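Local atomic coordinates of phytase (PDB entry 3ZHC), a protein that is a phytase of the histidine phosphatase superfamily (branch 2), with a mixed beta sheet packed against helices. Residues R286-D297 against I421-V431. The protein carries 2 engineered substitutions. Sequence-based numbering, arbitrary orientation.
Sequences RSRATPLLDMID and IKEIRVPECAV
Arg286 reaches from helix 282-301 to the C-terminal end of helix 414-424. Its CB lies 3.6 Å from Val426 CG2. CG and CD then run past the carbonyl oxygen of Ile424. A bend at chi3 (64°) brings NE to Ile424 O, to which it donates at 2.7 Å. This bond is bent, with the oxygen tilted 27° out of the guanidinium plane. NH2 adds a weak bond to Arg425 O, and Val426 CG2 covers one guanidinium face over its centre. The side chain thus serves carbonyls where the helix gives way to loop.

Thr290 OG1 is held twice. It donates to Arg286 O in its own helix and accepts an almost straight bond from Val426 N at 2.9 Å. Arg425 forms a side-on salt bridge with Asp294: NE meets OD1 at 2.8 Å through the syn lone pair, and NH2 meets OD2 at 2.9 Å. Two bonds fix the carboxylate's rotation, with the carboxylate and guanidinium planes 28° apart. A water joins Asp294 OD2 to Val431 N. Lys422 NZ forms a salt bridge with Asp297 OD2 at 2.7 Å, and both residues also bond Ser418.

Among the apolar contacts, Ile421 CD1 packs on Asp297 CB, and Leu293 CD1 meets Ile424 CG1. Pro291 CG touches Val431 CG2 at 3.7 Å. Cys429 packs on Ser287 and forms a disulfide with Cys155. The contact joins the end of helix 414-424 and the C-terminal segment after it to helix 282-301. Leu292 and Met295 of that helix touch strand 318-323, and Ile296 touches strand 28-38, while Leu293 and Ile424 touch helix 325-335.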
loop_
_atom_site.group_PDB
_atom_site.type_symbol
_atom_site.label_atom_id
_atom_site.label_comp_id
_atom_site.label_asym_id
_atom_site.label_seq_id
_atom_site.Cartn_x
_atom_site.Cartn_y
_atom_site.Cartn_z
ATOM N N ARG B 286 17.497 -8.024 13.365
ATOM C CA ARG B 286 18.338 -9.239 13.464
ATOM C C ARG B 286 18.728 -9.539 14.887
ATOM O O ARG B 286 18.556 -10.654 15.352
ATOM C CB ARG B 286 19.611 -9.115 12.610
ATOM C CG ARG B 286 19.413 -9.288 11.132
ATOM C CD ARG B 286 20.776 -9.185 10.363
ATOM N NE ARG B 286 21.699 -10.276 10.744
ATOM C CZ ARG B 286 22.960 -10.161 11.226
ATOM N NH1 ARG B 286 23.566 -8.981 11.404
ATOM N NH2 ARG B 286 23.635 -11.281 11.521
ATOM N N SER B 287 19.260 -8.539 15.574
ATOM C CA SER B 287 19.655 -8.686 16.989
ATOM C C SER B 287 18.454 -8.982 17.897
ATOM O O SER B 287 18.491 -9.920 18.683
ATOM C CB SER B 287 20.349 -7.418 17.468
ATOM O OG SER B 287 21.498 -7.134 16.657
ATOM N N ARG B 288 17.397 -8.169 17.763
ATOM C CA ARG B 288 16.200 -8.269 18.636
ATOM C C ARG B 288 15.371 -9.528 18.423
ATOM O O ARG B 288 14.830 -10.059 19.371
ATOM C CB ARG B 288 15.306 -7.014 18.514
ATOM C CG ARG B 288 15.777 -5.850 19.319
ATOM C CD ARG B 288 14.911 -4.608 19.090
ATOM N NE ARG B 288 15.242 -3.504 20.025
ATOM C CZ ARG B 288 14.911 -2.199 19.860
ATOM N NH1 ARG B 288 14.225 -1.775 18.777
ATOM N NH2 ARG B 288 15.278 -1.300 20.794
ATOM N N ALA B 289 15.278 -9.993 17.172
ATOM C CA ALA B 289 14.509 -11.215 16.837
ATOM C C ALA B 289 15.254 -12.525 17.092
ATOM O O ALA B 289 14.626 -13.578 17.025
ATOM C CB ALA B 289 14.043 -11.173 15.364
ATOM N N THR B 290 16.568 -12.479 17.383
ATOM C CA THR B 290 17.409 -13.725 17.476
ATOM C C THR B 290 16.887 -14.807 18.476
ATOM O O THR B 290 16.717 -15.980 18.063
ATOM C CB THR B 290 18.955 -13.397 17.690
ATOM O OG1 THR B 290 19.493 -12.853 16.475
ATOM C CG2 THR B 290 19.758 -14.633 18.072
ATOM N N PRO B 291 16.630 -14.433 19.761
ATOM C CA PRO B 291 16.083 -15.413 20.716
ATOM C C PRO B 291 14.767 -16.055 20.262
ATOM O O PRO B 291 14.620 -17.257 20.385
ATOM C CB PRO B 291 15.866 -14.583 21.974
ATOM C CG PRO B 291 16.801 -13.506 21.872
ATOM C CD PRO B 291 16.898 -13.153 20.433
ATOM N N LEU B 292 13.838 -15.260 19.738
ATOM C CA LEU B 292 12.552 -15.797 19.234
ATOM C C LEU B 292 12.759 -16.702 18.002
ATOM O O LEU B 292 12.150 -17.773 17.915
ATOM C CB LEU B 292 11.532 -14.677 18.955
ATOM C CG LEU B 292 10.802 -14.163 20.204
ATOM C CD1 LEU B 292 10.139 -12.807 19.946
ATOM C CD2 LEU B 292 9.763 -15.190 20.702
ATOM N N LEU B 293 13.619 -16.266 17.072
ATOM C CA LEU B 293 14.004 -17.102 15.911
ATOM C C LEU B 293 14.629 -18.445 16.348
ATOM O O LEU B 293 14.305 -19.491 15.768
ATOM C CB LEU B 293 14.945 -16.345 14.979
ATOM C CG LEU B 293 14.275 -15.181 14.215
ATOM C CD1 LEU B 293 15.304 -14.290 13.579
ATOM C CD2 LEU B 293 13.294 -15.718 13.184
ATOM N N ASP B 294 15.503 -18.406 17.370
ATOM C CA ASP B 294 16.141 -19.641 17.926
ATOM C C ASP B 294 15.118 -20.579 18.550
ATOM O O ASP B 294 15.198 -21.795 18.357
ATOM C CB ASP B 294 17.223 -19.302 18.968
ATOM C CG ASP B 294 18.490 -18.686 18.350
ATOM O OD1 ASP B 294 18.675 -18.689 17.091
ATOM O OD2 ASP B 294 19.322 -18.196 19.146
ATOM N N MET B 295 14.164 -20.001 19.304
ATOM C CA MET B 295 13.037 -20.747 19.909
ATOM C C MET B 295 12.165 -21.369 18.831
ATOM O O MET B 295 11.864 -22.554 18.891
ATOM C CB MET B 295 12.185 -19.817 20.799
ATOM C CG MET B 295 11.018 -20.501 21.599
ATOM S SD MET B 295 11.581 -21.736 22.816
ATOM C CE MET B 295 12.378 -20.672 24.014
ATOM N N ILE B 296 11.764 -20.557 17.841
ATOM C CA ILE B 296 10.922 -21.029 16.714
ATOM C C ILE B 296 11.593 -22.186 15.979
ATOM O O ILE B 296 10.940 -23.191 15.654
ATOM C CB ILE B 296 10.627 -19.891 15.702
ATOM C CG1 ILE B 296 9.696 -18.835 16.300
ATOM C CG2 ILE B 296 9.991 -20.441 14.412
ATOM C CD1 ILE B 296 9.813 -17.480 15.619
ATOM N N ASP B 297 12.907 -22.030 15.731
ATOM C CA ASP B 297 13.697 -23.010 15.001
ATOM C C ASP B 297 13.787 -24.339 15.790
ATOM O O ASP B 297 13.454 -25.406 15.254
ATOM C CB ASP B 297 15.092 -22.435 14.691
ATOM C CG ASP B 297 15.874 -23.268 13.716
ATOM O OD1 ASP B 297 15.279 -24.024 12.910
ATOM O OD2 ASP B 297 17.109 -23.162 13.750
ATOM N N ILE B 421 17.234 -18.932 9.069
ATOM C CA ILE B 421 17.369 -18.492 10.460
ATOM C C ILE B 421 18.851 -18.398 10.868
ATOM O O ILE B 421 19.227 -17.477 11.582
ATOM C CB ILE B 421 16.533 -19.399 11.451
ATOM C CG1 ILE B 421 15.038 -19.118 11.266
ATOM C CG2 ILE B 421 16.938 -19.182 12.902
ATOM C CD1 ILE B 421 14.129 -19.890 12.187
ATOM N N LYS B 422 19.679 -19.342 10.410
ATOM C CA LYS B 422 21.139 -19.280 10.667
ATOM C C LYS B 422 21.795 -18.047 10.041
ATOM O O LYS B 422 22.668 -17.427 10.655
ATOM C CB LYS B 422 21.869 -20.512 10.125
ATOM C CG LYS B 422 21.482 -21.873 10.706
ATOM C CD LYS B 422 21.495 -21.907 12.225
ATOM C CE LYS B 422 20.117 -21.918 12.807
ATOM N NZ LYS B 422 19.521 -23.277 12.640
ATOM N N GLU B 423 21.376 -17.708 8.828
ATOM C CA GLU B 423 21.944 -16.578 8.104
ATOM C C GLU B 423 21.633 -15.237 8.761
ATOM O O GLU B 423 22.523 -14.404 8.918
ATOM C CB GLU B 423 21.456 -16.580 6.644
ATOM C CG GLU B 423 22.085 -15.461 5.780
ATOM C CD GLU B 423 21.888 -15.672 4.305
ATOM O OE1 GLU B 423 22.177 -16.800 3.815
ATOM O OE2 GLU B 423 21.452 -14.715 3.626
ATOM N N ILE B 424 20.378 -15.045 9.143
ATOM C CA ILE B 424 19.922 -13.775 9.729
ATOM C C ILE B 424 20.260 -13.582 11.236
ATOM O O ILE B 424 20.443 -12.449 11.669
ATOM C CB ILE B 424 18.371 -13.536 9.453
ATOM C CG1 ILE B 424 17.485 -14.527 10.219
ATOM C CG2 ILE B 424 18.098 -13.581 7.945
ATOM C CD1 ILE B 424 16.045 -14.712 9.606
ATOM N N ARG B 425 20.353 -14.665 12.007
ATOM C CA ARG B 425 20.569 -14.550 13.472
ATOM C C ARG B 425 21.908 -13.901 13.855
ATOM O O ARG B 425 22.886 -14.042 13.149
ATOM C CB ARG B 425 20.439 -15.913 14.171
ATOM C CG ARG B 425 21.558 -16.894 13.877
ATOM C CD ARG B 425 21.273 -18.239 14.461
ATOM N NE ARG B 425 21.197 -18.227 15.923
ATOM C CZ ARG B 425 22.243 -18.234 16.754
ATOM N NH1 ARG B 425 23.509 -18.242 16.300
ATOM N NH2 ARG B 425 22.030 -18.230 18.060
ATOM N N VAL B 426 21.907 -13.193 14.984
ATOM C CA VAL B 426 23.086 -12.549 15.533
ATOM C C VAL B 426 23.509 -13.426 16.725
ATOM O O VAL B 426 22.844 -13.404 17.748
ATOM C CB VAL B 426 22.789 -11.100 15.957
ATOM C CG1 VAL B 426 24.025 -10.431 16.581
ATOM C CG2 VAL B 426 22.289 -10.303 14.767
ATOM N N PRO B 427 24.624 -14.211 16.588
ATOM C CA PRO B 427 25.028 -15.167 17.673
ATOM C C PRO B 427 25.273 -14.522 19.058
ATOM O O PRO B 427 25.017 -15.157 20.098
ATOM C CB PRO B 427 26.302 -15.836 17.105
ATOM C CG PRO B 427 26.769 -14.952 16.048
ATOM C CD PRO B 427 25.582 -14.243 15.470
ATOM N N GLU B 428 25.740 -13.272 19.059
ATOM C CA GLU B 428 25.947 -12.510 20.297
ATOM C C GLU B 428 24.634 -12.248 21.088
ATOM O O GLU B 428 24.682 -12.049 22.307
ATOM C CB GLU B 428 26.637 -11.161 20.007
ATOM C CG GLU B 428 28.115 -11.261 19.518
ATOM C CD GLU B 428 28.290 -11.569 17.999
ATOM O OE1 GLU B 428 27.305 -11.488 17.219
ATOM O OE2 GLU B 428 29.430 -11.885 17.599
ATOM N N CYS B 429 23.479 -12.257 20.389
ATOM C CA CYS B 429 22.157 -11.972 21.015
ATOM C C CYS B 429 21.368 -13.200 21.452
ATOM O O CYS B 429 20.197 -13.073 21.814
ATOM C CB CYS B 429 21.341 -11.064 20.089
ATOM S SG CYS B 429 22.183 -9.523 19.829
ATOM N N ALA B 430 22.010 -14.382 21.429
ATOM C CA ALA B 430 21.375 -15.626 21.862
ATOM C C ALA B 430 21.159 -15.622 23.376
ATOM O O ALA B 430 21.923 -14.989 24.116
ATOM C CB ALA B 430 22.218 -16.817 21.465
ATOM N N VAL B 431 20.114 -16.324 23.821
ATOM C CA VAL B 431 19.803 -16.466 25.243
ATOM C C VAL B 431 20.274 -17.851 25.684
ATOM O O VAL B 431 19.607 -18.845 25.423
ATOM C CB VAL B 431 18.313 -16.268 25.519
ATOM C CG1 VAL B 431 18.015 -16.483 27.000
ATOM C CG2 VAL B 431 17.892 -14.877 25.103
HETATM O O HOH W 1 18.695 -17.905 21.725
#